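Local coordinates for protein butyryl-CoA dehydrogenase (Marinomonas mediterranea, PDB 6CXT) that belongs to the acyl-CoA dehydrogenase family of flavoproteins and binds flavin-adenine dinucleotide, with residues of a second subunit completing the cofactor site, at residues B[121-127]-B[153-159]; B[137-141]-B[168-172]; B[192-198]-B[209-215]; B[46-50]-B[87-92]. All blocks are in the same frame, centred on the assembly; numbering follows the deposited sequence.

Contact 1: residues B[121-127]-B[153-159]; sequences AANAISE and GKSYVTN. With FAD (flavin-adenine dinucleotide), chain D.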
# COMPACT_ATOMS: atom_id res chain seq x y z
N ALA B 121 -27.75 10.89 -25.41
CA ALA B 121 -26.54 10.95 -26.21
C ALA B 121 -25.50 10.00 -25.63
O ALA B 121 -25.54 9.67 -24.43
CB ALA B 121 -26.00 12.37 -26.29
N ALA B 122 -24.64 9.53 -26.53
CA ALA B 122 -23.58 8.61 -26.20
C ALA B 122 -22.33 9.22 -26.78
O ALA B 122 -22.35 9.80 -27.87
CB ALA B 122 -23.86 7.25 -26.85
N ASN B 123 -21.22 9.01 -26.11
CA ASN B 123 -19.90 9.47 -26.51
C ASN B 123 -19.15 8.31 -27.19
O ASN B 123 -19.05 7.26 -26.61
CB ASN B 123 -19.18 9.95 -25.25
CG ASN B 123 -17.81 10.47 -25.52
OD1 ASN B 123 -16.88 10.20 -24.77
ND2 ASN B 123 -17.68 11.24 -26.54
N ALA B 124 -18.57 8.50 -28.37
CA ALA B 124 -17.96 7.39 -29.06
C ALA B 124 -16.59 7.73 -29.63
O ALA B 124 -16.47 8.33 -30.71
CB ALA B 124 -18.89 6.85 -30.16
N ILE B 125 -15.53 7.31 -28.92
CA ILE B 125 -14.17 7.55 -29.42
C ILE B 125 -13.36 6.27 -29.47
O ILE B 125 -12.68 6.03 -30.47
CB ILE B 125 -13.45 8.74 -28.66
CG1 ILE B 125 -12.09 9.03 -29.30
CG2 ILE B 125 -13.23 8.39 -27.16
CD1 ILE B 125 -11.42 10.30 -28.91
N SER B 126 -13.46 5.39 -28.42
CA SER B 126 -12.59 4.20 -28.31
C SER B 126 -12.84 3.24 -29.49
O SER B 126 -13.98 3.14 -29.95
CB SER B 126 -12.84 3.46 -26.96
OG SER B 126 -12.65 4.42 -25.91
N GLU B 127 -11.80 2.56 -29.98
CA GLU B 127 -11.99 1.60 -31.05
C GLU B 127 -11.33 0.33 -30.69
O GLU B 127 -10.71 0.26 -29.63
CB GLU B 127 -11.34 2.13 -32.37
CG GLU B 127 -11.95 3.46 -32.76
CD GLU B 127 -11.23 4.18 -33.92
OE1 GLU B 127 -10.07 3.82 -34.22
OE2 GLU B 127 -11.85 5.14 -34.46
N GLY B 153 -15.73 1.47 -36.72
CA GLY B 153 -16.36 0.86 -35.49
C GLY B 153 -15.89 1.58 -34.21
O GLY B 153 -14.75 2.04 -34.12
N LYS B 154 -16.79 1.75 -33.25
CA LYS B 154 -16.47 2.34 -31.97
C LYS B 154 -16.77 1.20 -30.97
O LYS B 154 -17.81 0.54 -31.07
CB LYS B 154 -17.27 3.63 -31.73
CG LYS B 154 -16.85 4.83 -32.60
CD LYS B 154 -15.33 5.10 -32.56
CE LYS B 154 -14.98 6.51 -33.07
NZ LYS B 154 -13.50 6.72 -33.01
N SER B 155 -15.85 0.94 -30.04
CA SER B 155 -15.91 -0.38 -29.41
C SER B 155 -16.62 -0.47 -28.00
O SER B 155 -17.16 -1.56 -27.64
CB SER B 155 -14.53 -1.00 -29.41
OG SER B 155 -13.77 -0.07 -28.66
N TYR B 156 -16.65 0.63 -27.27
CA TYR B 156 -17.17 0.61 -25.87
C TYR B 156 -17.97 1.87 -25.70
O TYR B 156 -17.52 2.84 -25.10
CB TYR B 156 -16.03 0.63 -24.85
CG TYR B 156 -15.14 -0.56 -24.97
CD1 TYR B 156 -15.63 -1.85 -24.69
CD2 TYR B 156 -13.82 -0.42 -25.39
CE1 TYR B 156 -14.84 -2.95 -24.84
CE2 TYR B 156 -12.99 -1.54 -25.55
CZ TYR B 156 -13.51 -2.80 -25.24
OH TYR B 156 -12.79 -3.94 -25.36
N VAL B 157 -19.18 1.89 -26.26
CA VAL B 157 -19.97 3.09 -26.19
C VAL B 157 -20.99 2.98 -25.06
O VAL B 157 -21.96 2.20 -25.17
CB VAL B 157 -20.66 3.32 -27.57
CG1 VAL B 157 -21.42 4.62 -27.56
CG2 VAL B 157 -19.53 3.38 -28.66
N THR B 158 -20.82 3.81 -24.01
CA THR B 158 -21.79 3.87 -22.94
C THR B 158 -23.08 4.52 -23.51
O THR B 158 -23.00 5.54 -24.23
CB THR B 158 -21.21 4.67 -21.75
OG1 THR B 158 -20.19 3.88 -21.12
CG2 THR B 158 -22.30 4.99 -20.73
N ASN B 159 -24.24 3.92 -23.20
CA ASN B 159 -25.50 4.34 -23.78
C ASN B 159 -25.63 3.97 -25.27
O ASN B 159 -26.55 4.48 -25.92
CB ASN B 159 -25.75 5.86 -23.63
CG ASN B 159 -25.73 6.32 -22.18
OD1 ASN B 159 -25.93 5.51 -21.27
ND2 ASN B 159 -25.50 7.59 -21.97
PA FAD D . -5.67 -0.08 -23.19
O1A FAD D . -5.57 1.37 -23.62
O2A FAD D . -5.42 -1.27 -24.10
O5B FAD D . -4.81 -0.23 -21.82
C5B FAD D . -4.51 -1.52 -21.24
C4B FAD D . -3.51 -1.23 -20.10
O4B FAD D . -2.34 -0.56 -20.63
C3B FAD D . -4.13 -0.29 -19.06
O3B FAD D . -3.55 -0.71 -17.82
C2B FAD D . -3.52 1.08 -19.44
O2B FAD D . -3.51 2.04 -18.35
C1B FAD D . -2.11 0.67 -19.97
N9A FAD D . -1.60 1.75 -20.83
C8A FAD D . -2.02 2.08 -22.08
N7A FAD D . -1.37 3.22 -22.51
C5A FAD D . -0.53 3.62 -21.51
C6A FAD D . 0.46 4.70 -21.28
N6A FAD D . 0.70 5.69 -22.22
N1A FAD D . 1.11 4.72 -20.08
C2A FAD D . 0.90 3.78 -19.09
N3A FAD D . 0.03 2.76 -19.26
C4A FAD D . -0.70 2.63 -20.41
N1 FAD D . -15.12 4.73 -24.46
C2 FAD D . -15.87 5.61 -25.21
O2 FAD D . -15.33 6.04 -26.27
N3 FAD D . -17.13 6.00 -24.87
C4 FAD D . -17.75 5.50 -23.79
O4 FAD D . -18.89 5.86 -23.50
C4X FAD D . -17.00 4.52 -22.93
N5 FAD D . -17.54 3.93 -21.84
C5X FAD D . -16.89 2.99 -21.10
C6 FAD D . -17.56 2.43 -19.97
C7 FAD D . -16.90 1.44 -19.21
C7M FAD D . -17.64 0.83 -18.04
C8 FAD D . -15.54 1.01 -19.56
C8M FAD D . -14.84 -0.03 -18.74
C9 FAD D . -14.86 1.58 -20.65
C9A FAD D . -15.51 2.57 -21.43
N10 FAD D . -14.88 3.17 -22.57
C10 FAD D . -15.62 4.14 -23.33
C1' FAD D . -13.54 2.79 -22.99
C2' FAD D . -12.51 3.40 -22.01
O2' FAD D . -12.37 4.83 -22.13
C3' FAD D . -11.20 2.64 -22.16
O3' FAD D . -11.45 1.30 -21.70
C4' FAD D . -9.93 3.26 -21.56
O4' FAD D . -9.57 4.49 -22.27
C5' FAD D . -8.75 2.29 -21.64
O5' FAD D . -8.65 1.83 -23.00
P FAD D . -8.53 0.28 -23.27
O1P FAD D . -8.37 0.04 -24.77
O2P FAD D . -9.63 -0.52 -22.61
O3P FAD D . -7.16 -0.23 -22.59
O HOH W 1 -21.12 7.49 -23.79
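Strands 121-124 and 153-158 run nearly antiparallel, at 152°, with Ala124 opposite Val157 and the axes 5.8 Å apart at their closest. They belong to different sheets of the beta domain that forms the middle of the acyl-CoA dehydrogenase fold, and the contact is a worked example of two sheets packing while their backbones hold a cofactor between them. Val157 supplies the apolar filling: its two methyls fork, CG1 meeting Ala122 CB at 3.7 Å and CG2 reaching Ala124 CB. Past the end of strand 121-124, Ser126 O accepts from Ser155 N at 2.9 Å.

The buried ammonium of Lys154 has three acceptors. A bend at chi2 (-51°) swings the chain past Ala124 and brings NZ to Ile125 O, 2.8 Å away, and into a salt bridge with Glu127 OE2 at 2.7 Å. The carboxylate is approached on its anti side, 30° out of its plane, and Tyr169 O is the third acceptor. At the other end, Asn159 ND2 spans to Ala121 O while also serving Ala86 O.

Between these two ends lies the flavin. Asn123 O accepts from N3 of FAD, and the backbone nitrogens of Ile125 and Ser126 both donate to its O2. A water that accepts from Asn123 N donates to Thr158 O and to FAD O4, which Thr158 N also grips. Thr158 adds its side chain, OG1 donating to FAD N5 at 2.7 Å.

Contact 2: residues B[137-141]-B[168-172]; sequences LATTA and VYATT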
# COMPACT_ATOMS: atom_id res chain seq x y z
N LEU B 137 -7.06 7.39 -34.89
CA LEU B 137 -8.43 6.82 -34.99
C LEU B 137 -8.63 6.23 -36.39
O LEU B 137 -8.39 6.93 -37.39
CB LEU B 137 -9.49 7.86 -34.64
CG LEU B 137 -9.39 8.49 -33.24
CD1 LEU B 137 -10.46 9.52 -33.09
CD2 LEU B 137 -9.52 7.41 -32.14
N ALA B 138 -8.98 4.93 -36.43
CA ALA B 138 -9.35 4.22 -37.65
C ALA B 138 -10.70 4.68 -38.26
O ALA B 138 -10.90 4.55 -39.46
CB ALA B 138 -9.34 2.72 -37.43
N THR B 139 -11.59 5.24 -37.45
CA THR B 139 -12.85 5.81 -37.94
C THR B 139 -12.51 7.07 -38.75
O THR B 139 -11.81 7.96 -38.27
CB THR B 139 -13.81 6.14 -36.79
OG1 THR B 139 -14.10 4.91 -36.08
CG2 THR B 139 -15.18 6.75 -37.33
N THR B 140 -13.00 7.12 -40.00
CA THR B 140 -12.69 8.26 -40.92
C THR B 140 -13.93 9.08 -41.22
O THR B 140 -15.06 8.56 -41.13
CB THR B 140 -12.13 7.77 -42.25
OG1 THR B 140 -13.08 6.87 -42.82
CG2 THR B 140 -10.84 7.02 -42.03
N ALA B 141 -13.75 10.37 -41.54
CA ALA B 141 -14.84 11.15 -42.05
C ALA B 141 -14.34 11.82 -43.34
O ALA B 141 -13.36 12.55 -43.30
CB ALA B 141 -15.28 12.19 -41.04
N VAL B 168 -19.15 11.49 -32.14
CA VAL B 168 -18.23 10.52 -32.74
C VAL B 168 -17.00 11.32 -33.13
O VAL B 168 -17.13 12.44 -33.62
CB VAL B 168 -18.87 9.91 -33.99
CG1 VAL B 168 -17.93 8.95 -34.71
CG2 VAL B 168 -20.15 9.21 -33.61
N TYR B 169 -15.82 10.74 -32.86
CA TYR B 169 -14.55 11.40 -33.13
C TYR B 169 -13.92 10.58 -34.24
O TYR B 169 -13.83 9.35 -34.15
CB TYR B 169 -13.66 11.47 -31.81
CG TYR B 169 -14.25 12.41 -30.79
CD1 TYR B 169 -15.22 11.97 -29.87
CD2 TYR B 169 -13.85 13.71 -30.72
CE1 TYR B 169 -15.80 12.84 -28.98
CE2 TYR B 169 -14.41 14.59 -29.81
CZ TYR B 169 -15.36 14.15 -28.93
OH TYR B 169 -15.90 15.04 -28.05
N ALA B 170 -13.52 11.26 -35.34
CA ALA B 170 -13.14 10.55 -36.57
C ALA B 170 -11.90 11.23 -37.18
O ALA B 170 -11.72 12.40 -36.96
CB ALA B 170 -14.30 10.54 -37.58
N THR B 171 -11.08 10.48 -37.91
CA THR B 171 -9.94 11.12 -38.59
C THR B 171 -10.42 11.80 -39.90
O THR B 171 -10.95 11.12 -40.79
CB THR B 171 -8.88 10.07 -38.90
OG1 THR B 171 -8.49 9.47 -37.66
CG2 THR B 171 -7.61 10.74 -39.55
N THR B 172 -10.26 13.12 -39.96
CA THR B 172 -10.45 13.85 -41.21
C THR B 172 -9.18 14.11 -42.05
O THR B 172 -9.30 14.35 -43.28
CB THR B 172 -11.23 15.14 -41.00
OG1 THR B 172 -10.70 15.86 -39.88
CG2 THR B 172 -12.72 14.82 -40.77
O HOH W 2 -6.57 10.05 -35.91
O HOH W 3 -11.44 13.89 -44.66
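The Tyr169 ring leads away from the contact to meet Phe235 edge-to-face; the residue touches Leu137 CD1 with its carbonyl O, at 3.5 Å, and with CB. The flat groups that do the work are carbonyls. Thr171 N meets Thr139 O in the carbonyl plane at 2.6 Å, a nearly straight bond. Thr171 O is used differently, for Ala141 N stands above its plane, 44° out. Together these two bonds bracket the pairing of Thr140 with Thr171, a single bridge, consistent with segments that diverge by 79°.

The side chain of Thr171 adds a third tie. With chi1 at -58°, OG1 sits beside its own backbone N and donates to Leu137 O at 2.6 Å; a water that accepts from Leu137 N donates to the same hydroxyl. Methyls fill the flank: Ala170 CB touches Thr139 CG2 and Ala141 CB, and Thr172 CG2 lies 3.7 Å from Ala141 CB. The hydroxyl of Thr139 turns to Glu127 OE2, that of Thr172 to Glu228.

The bridge is thus a stitch between two sheets of the middle domain. Strand 140-144, beside 147-158, is outermost in its sheet within this chain, whereas 165-171 lies between 121-124 and 181-187, with helix 231-245 packed against Tyr169.

Contact 3: residues B[192-198]-B[209-215]; sequences GISVGND and LNQVFFD. With FAD (flavin-adenine dinucleotide), chain D.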
# COMPACT_ATOMS: atom_id res chain seq x y z
N GLY B 192 -26.85 3.21 -41.87
CA GLY B 192 -25.49 2.69 -41.82
C GLY B 192 -24.98 2.45 -40.36
O GLY B 192 -23.95 1.81 -40.18
N ILE B 193 -25.71 2.95 -39.37
CA ILE B 193 -25.44 2.61 -37.93
C ILE B 193 -25.98 1.22 -37.56
O ILE B 193 -27.15 0.89 -37.83
CB ILE B 193 -26.02 3.66 -36.97
CG1 ILE B 193 -25.39 5.01 -37.23
CG2 ILE B 193 -25.86 3.20 -35.48
CD1 ILE B 193 -26.10 6.12 -36.48
N SER B 194 -25.13 0.38 -36.96
CA SER B 194 -25.61 -0.86 -36.32
C SER B 194 -24.96 -0.90 -34.88
O SER B 194 -23.90 -0.28 -34.65
CB SER B 194 -25.28 -2.08 -37.12
OG SER B 194 -23.90 -2.05 -37.34
N VAL B 195 -25.68 -1.52 -33.95
CA VAL B 195 -25.30 -1.49 -32.55
C VAL B 195 -25.40 -2.95 -32.08
O VAL B 195 -26.44 -3.62 -32.30
CB VAL B 195 -26.27 -0.59 -31.76
CG1 VAL B 195 -25.88 -0.54 -30.25
CG2 VAL B 195 -26.37 0.82 -32.35
N GLY B 196 -24.35 -3.44 -31.39
CA GLY B 196 -24.40 -4.80 -30.81
C GLY B 196 -25.22 -4.80 -29.52
O GLY B 196 -25.51 -3.73 -28.95
N ASN B 197 -25.58 -5.99 -29.03
CA ASN B 197 -26.33 -6.06 -27.78
C ASN B 197 -25.45 -5.53 -26.62
O ASN B 197 -24.21 -5.57 -26.72
CB ASN B 197 -26.72 -7.54 -27.49
CG ASN B 197 -27.89 -8.02 -28.36
OD1 ASN B 197 -28.52 -7.23 -29.03
ND2 ASN B 197 -28.20 -9.29 -28.30
N ASP B 198 -26.08 -5.07 -25.56
CA ASP B 198 -25.39 -4.59 -24.39
C ASP B 198 -24.40 -5.66 -23.88
O ASP B 198 -24.75 -6.77 -23.78
CB ASP B 198 -26.39 -4.32 -23.27
CG ASP B 198 -27.34 -3.17 -23.57
OD1 ASP B 198 -27.19 -2.49 -24.56
OD2 ASP B 198 -28.23 -2.94 -22.77
N LEU B 209 -23.43 -0.73 -22.43
CA LEU B 209 -22.12 -0.58 -23.09
C LEU B 209 -22.19 -1.39 -24.39
O LEU B 209 -22.50 -2.57 -24.40
CB LEU B 209 -20.97 -1.12 -22.17
CG LEU B 209 -19.57 -0.77 -22.66
CD1 LEU B 209 -19.30 0.73 -22.71
CD2 LEU B 209 -18.52 -1.44 -21.75
N ASN B 210 -21.83 -0.76 -25.51
CA ASN B 210 -22.04 -1.44 -26.78
C ASN B 210 -20.98 -1.14 -27.83
O ASN B 210 -20.42 -0.05 -27.87
CB ASN B 210 -23.38 -0.92 -27.42
CG ASN B 210 -24.54 -0.95 -26.48
OD1 ASN B 210 -24.74 -0.00 -25.72
ND2 ASN B 210 -25.34 -2.03 -26.53
N GLN B 211 -20.81 -2.10 -28.72
CA GLN B 211 -20.09 -1.84 -29.98
C GLN B 211 -21.08 -1.08 -30.94
O GLN B 211 -22.27 -1.45 -31.01
CB GLN B 211 -19.69 -3.17 -30.58
CG GLN B 211 -18.70 -3.05 -31.71
CD GLN B 211 -17.94 -4.32 -31.87
OE1 GLN B 211 -18.52 -5.37 -32.14
NE2 GLN B 211 -16.63 -4.25 -31.65
N VAL B 212 -20.56 -0.07 -31.63
CA VAL B 212 -21.38 0.69 -32.59
C VAL B 212 -20.53 0.77 -33.85
O VAL B 212 -19.33 1.09 -33.76
CB VAL B 212 -21.74 2.12 -32.12
CG1 VAL B 212 -22.68 2.79 -33.17
CG2 VAL B 212 -22.44 2.12 -30.74
N PHE B 213 -21.13 0.39 -34.99
CA PHE B 213 -20.43 0.45 -36.30
C PHE B 213 -21.09 1.53 -37.20
O PHE B 213 -22.32 1.70 -37.18
CB PHE B 213 -20.34 -0.93 -37.00
CG PHE B 213 -19.31 -0.96 -38.12
CD1 PHE B 213 -17.94 -1.23 -37.86
CD2 PHE B 213 -19.67 -0.64 -39.48
CE1 PHE B 213 -16.99 -1.21 -38.90
CE2 PHE B 213 -18.70 -0.62 -40.51
CZ PHE B 213 -17.37 -0.90 -40.22
N PHE B 214 -20.25 2.28 -37.91
CA PHE B 214 -20.73 3.34 -38.80
C PHE B 214 -20.28 2.90 -40.18
O PHE B 214 -19.07 2.87 -40.49
CB PHE B 214 -20.14 4.68 -38.39
CG PHE B 214 -20.56 5.12 -37.01
CD1 PHE B 214 -21.76 5.81 -36.81
CD2 PHE B 214 -19.74 4.84 -35.90
CE1 PHE B 214 -22.17 6.25 -35.55
CE2 PHE B 214 -20.15 5.27 -34.62
CZ PHE B 214 -21.35 5.96 -34.43
N ASP B 215 -21.24 2.44 -40.96
CA ASP B 215 -20.97 1.91 -42.30
C ASP B 215 -21.43 2.98 -43.30
O ASP B 215 -22.64 3.08 -43.60
CB ASP B 215 -21.74 0.59 -42.50
CG ASP B 215 -21.65 0.04 -43.92
OD1 ASP B 215 -20.78 0.43 -44.70
OD2 ASP B 215 -22.45 -0.86 -44.25
PA FAD D . -5.67 -0.08 -23.19
O1A FAD D . -5.57 1.37 -23.62
O2A FAD D . -5.42 -1.27 -24.10
O5B FAD D . -4.81 -0.23 -21.82
C5B FAD D . -4.51 -1.52 -21.24
C4B FAD D . -3.51 -1.23 -20.10
O4B FAD D . -2.34 -0.56 -20.63
C3B FAD D . -4.13 -0.29 -19.06
O3B FAD D . -3.55 -0.71 -17.82
C2B FAD D . -3.52 1.08 -19.44
O2B FAD D . -3.51 2.04 -18.35
C1B FAD D . -2.11 0.67 -19.97
N9A FAD D . -1.60 1.75 -20.83
C8A FAD D . -2.02 2.08 -22.08
N7A FAD D . -1.37 3.22 -22.51
C5A FAD D . -0.53 3.62 -21.51
C6A FAD D . 0.46 4.70 -21.28
N6A FAD D . 0.70 5.69 -22.22
N1A FAD D . 1.11 4.72 -20.08
C2A FAD D . 0.90 3.78 -19.09
N3A FAD D . 0.03 2.76 -19.26
C4A FAD D . -0.70 2.63 -20.41
N1 FAD D . -15.12 4.73 -24.46
C2 FAD D . -15.87 5.61 -25.21
O2 FAD D . -15.33 6.04 -26.27
N3 FAD D . -17.13 6.00 -24.87
C4 FAD D . -17.75 5.50 -23.79
O4 FAD D . -18.89 5.86 -23.50
C4X FAD D . -17.00 4.52 -22.93
N5 FAD D . -17.54 3.93 -21.84
C5X FAD D . -16.89 2.99 -21.10
C6 FAD D . -17.56 2.43 -19.97
C7 FAD D . -16.90 1.44 -19.21
C7M FAD D . -17.64 0.83 -18.04
C8 FAD D . -15.54 1.01 -19.56
C8M FAD D . -14.84 -0.03 -18.74
C9 FAD D . -14.86 1.58 -20.65
C9A FAD D . -15.51 2.57 -21.43
N10 FAD D . -14.88 3.17 -22.57
C10 FAD D . -15.62 4.14 -23.33
C1' FAD D . -13.54 2.79 -22.99
C2' FAD D . -12.51 3.40 -22.01
O2' FAD D . -12.37 4.83 -22.13
C3' FAD D . -11.20 2.64 -22.16
O3' FAD D . -11.45 1.30 -21.70
C4' FAD D . -9.93 3.26 -21.56
O4' FAD D . -9.57 4.49 -22.27
C5' FAD D . -8.75 2.29 -21.64
O5' FAD D . -8.65 1.83 -23.00
P FAD D . -8.53 0.28 -23.27
O1P FAD D . -8.37 0.04 -24.77
O2P FAD D . -9.63 -0.52 -22.61
O3P FAD D . -7.16 -0.23 -22.59
O HOH W 4 -22.18 -4.69 -28.25
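Asn210 and Asp198 both carry CG beside the backbone N (chi1 -51° and -67°), which lays the two side chains alongside each other and brings amide to carboxylate. The planes of the two groups stand 65° apart, yet Asp198 OD1 offers its anti lone pair and lies close to the amide plane, 2.7 Å from Asn210 ND2. The same NH2 group also donates to Gly196 O, at 3.0 Å, so one amide fastens Gly196 and Asp198 together.

The setting is an antiparallel pair in the beta domain of the acyl-CoA dehydrogenase fold, with 193-195, the outermost strand within this chain, against strand 209-220. Ser194 and Phe213 form the hydrogen-bonded pair, exchanging bonds in both directions; Gly196 N to Gln211 O and Asp215 N to Gly192 O extend the ladder on either side of it.

One face is apolar, and residues of strand 165-171 lie against it: Ile193, Val195, Val212 and Phe214 gather there. Ile193 runs beside Phe214, CG1 3.7 Å from CD1 of the ring, and its CG2 lies 4.0 Å from Val212 CG1. Ser194 and Phe213 on the other face are exposed. A water bridges the backbones, donating to Asn197 O and accepting from Gln211 N. At the N-terminal end of strand 209-220, Leu209 CD1 rests 3.7 Å from FAD C6.

Contact 4: residues B[46-50]-B[87-92]; sequences YFGLP and GAAHTF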
# COMPACT_ATOMS: atom_id res chain seq x y z
N TYR B 46 -31.51 16.50 -13.48
CA TYR B 46 -30.10 15.93 -13.58
C TYR B 46 -29.42 16.23 -14.90
O TYR B 46 -28.22 16.50 -14.94
CB TYR B 46 -30.18 14.39 -13.41
CG TYR B 46 -28.86 13.62 -13.33
CD1 TYR B 46 -27.81 14.09 -12.55
CD2 TYR B 46 -28.69 12.39 -13.99
CE1 TYR B 46 -26.63 13.37 -12.44
CE2 TYR B 46 -27.50 11.64 -13.89
CZ TYR B 46 -26.47 12.15 -13.12
OH TYR B 46 -25.28 11.47 -12.97
N PHE B 47 -30.16 16.14 -16.02
CA PHE B 47 -29.50 16.32 -17.30
C PHE B 47 -29.41 17.78 -17.70
O PHE B 47 -28.71 18.12 -18.65
CB PHE B 47 -30.21 15.55 -18.42
CG PHE B 47 -30.53 14.14 -18.05
CD1 PHE B 47 -29.50 13.23 -17.75
CD2 PHE B 47 -31.84 13.71 -18.01
CE1 PHE B 47 -29.81 11.95 -17.41
CE2 PHE B 47 -32.14 12.41 -17.68
CZ PHE B 47 -31.11 11.53 -17.36
N GLY B 48 -30.13 18.63 -16.98
CA GLY B 48 -30.09 20.05 -17.29
C GLY B 48 -29.27 20.88 -16.34
O GLY B 48 -29.22 22.09 -16.51
N LEU B 49 -28.59 20.28 -15.36
CA LEU B 49 -27.90 21.10 -14.34
C LEU B 49 -26.96 22.18 -14.91
O LEU B 49 -27.05 23.33 -14.47
CB LEU B 49 -27.16 20.26 -13.27
CG LEU B 49 -27.96 19.14 -12.61
CD1 LEU B 49 -27.06 18.17 -11.83
CD2 LEU B 49 -28.98 19.79 -11.70
N PRO B 50 -26.07 21.83 -15.87
CA PRO B 50 -25.17 22.86 -16.36
C PRO B 50 -25.63 23.51 -17.69
O PRO B 50 -24.80 24.13 -18.36
CB PRO B 50 -23.89 22.07 -16.65
CG PRO B 50 -24.38 20.70 -17.06
CD PRO B 50 -25.78 20.53 -16.50
N GLY B 87 -26.21 8.78 -17.12
CA GLY B 87 -26.75 10.13 -17.19
C GLY B 87 -25.62 11.13 -17.28
O GLY B 87 -25.72 12.13 -17.99
N ALA B 88 -24.52 10.88 -16.55
CA ALA B 88 -23.42 11.83 -16.54
C ALA B 88 -22.60 11.74 -17.82
O ALA B 88 -22.06 12.74 -18.27
CB ALA B 88 -22.54 11.61 -15.27
N ALA B 89 -22.56 10.56 -18.43
CA ALA B 89 -21.84 10.35 -19.66
C ALA B 89 -22.58 11.21 -20.73
O ALA B 89 -21.98 11.97 -21.46
CB ALA B 89 -21.91 8.89 -20.07
N HIS B 90 -23.89 11.07 -20.76
CA HIS B 90 -24.74 11.84 -21.66
C HIS B 90 -24.56 13.35 -21.47
O HIS B 90 -24.38 14.12 -22.45
CB HIS B 90 -26.17 11.39 -21.34
CG HIS B 90 -27.24 12.37 -21.71
ND1 HIS B 90 -28.04 12.21 -22.82
CD2 HIS B 90 -27.71 13.46 -21.06
CE1 HIS B 90 -28.95 13.17 -22.85
NE2 HIS B 90 -28.78 13.95 -21.80
N THR B 91 -24.60 13.81 -20.22
CA THR B 91 -24.50 15.24 -19.94
C THR B 91 -23.10 15.81 -20.19
O THR B 91 -22.98 16.84 -20.86
CB THR B 91 -24.92 15.57 -18.52
OG1 THR B 91 -26.29 15.20 -18.36
CG2 THR B 91 -24.78 17.09 -18.19
N PHE B 92 -22.05 15.16 -19.66
CA PHE B 92 -20.75 15.81 -19.64
C PHE B 92 -19.93 15.50 -20.85
O PHE B 92 -19.13 16.35 -21.29
CB PHE B 92 -20.02 15.54 -18.29
CG PHE B 92 -20.79 16.15 -17.16
CD1 PHE B 92 -20.77 17.54 -16.96
CD2 PHE B 92 -21.60 15.39 -16.35
CE1 PHE B 92 -21.51 18.15 -15.98
CE2 PHE B 92 -22.36 15.99 -15.35
CZ PHE B 92 -22.31 17.37 -15.16
O HOH W 5 -26.27 14.51 -15.81
O HOH W 6 -27.63 16.85 -20.63
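Thr91 OG1 is gripped by two waters that tie helix 81-101 to the loop 46-50; OG1 itself touches Phe47 CA. One water, 2.6 Å from OG1, donates to Tyr46 O; the other donates to Phe47 O. The first of these also sits over the centre of the Tyr46 ring, 3.4 Å above its plane.

Around these two waters the packing is aromatic and close. Phe47 presents its ring edge to the helix, CE1 lying 3.6 Å from Gly87 CA, and Thr91 OG1 reaches the same edge. The His90 ring lies obliquely to that of Phe47, planes 67° apart and centroids 5.1 Å apart, while Trp38 stacks on Phe47. Tyr46 swings its ring away from its own nitrogen (chi1 -174°) to reach the helix, where CE2 touches Gly87 CA and OH touches Ala88 CB and hydrogen-bonds Leu84 O. Thr91 CG2 lies over the face of the Phe92 ring, and Pro50 CG touches both, 3.8 Å from Thr91 CG2 and 4.0 Å from Phe92 CE1.

His90 accepts from Ala121 N through ND1 and bonds Leu114 O through NE2, consistent with a neutral ring protonated at NE2. The chemistry implies a buried and probably uncharged joint in which two waters, with no direct hydrogen bond across the segments, connect Tyr46 O and Phe47 O to the helix.

Taken together, the four contacts illustrate how chemistry follows position. Contacts 1, 2 and 4 are buried; contact 3 is partly exposed, and there a regular backbone ladder replaces the mixed bonding of the interior. Contacts 1 and 3 share the sheet in which strands 147-158 and 209-220 are neighbours, and both touch FAD. Contacts 1 and 2 each join that sheet to the one holding 121-124 and 165-171, the first with a salt bridge, the second with a single bridge and threonine hydroxyls; they meet where Glu127 OE1 takes Ala138 N. Contact 4 belongs to the helical N-terminal domain, has no charged pair, and reaches contact 1 through Ala89 and His90.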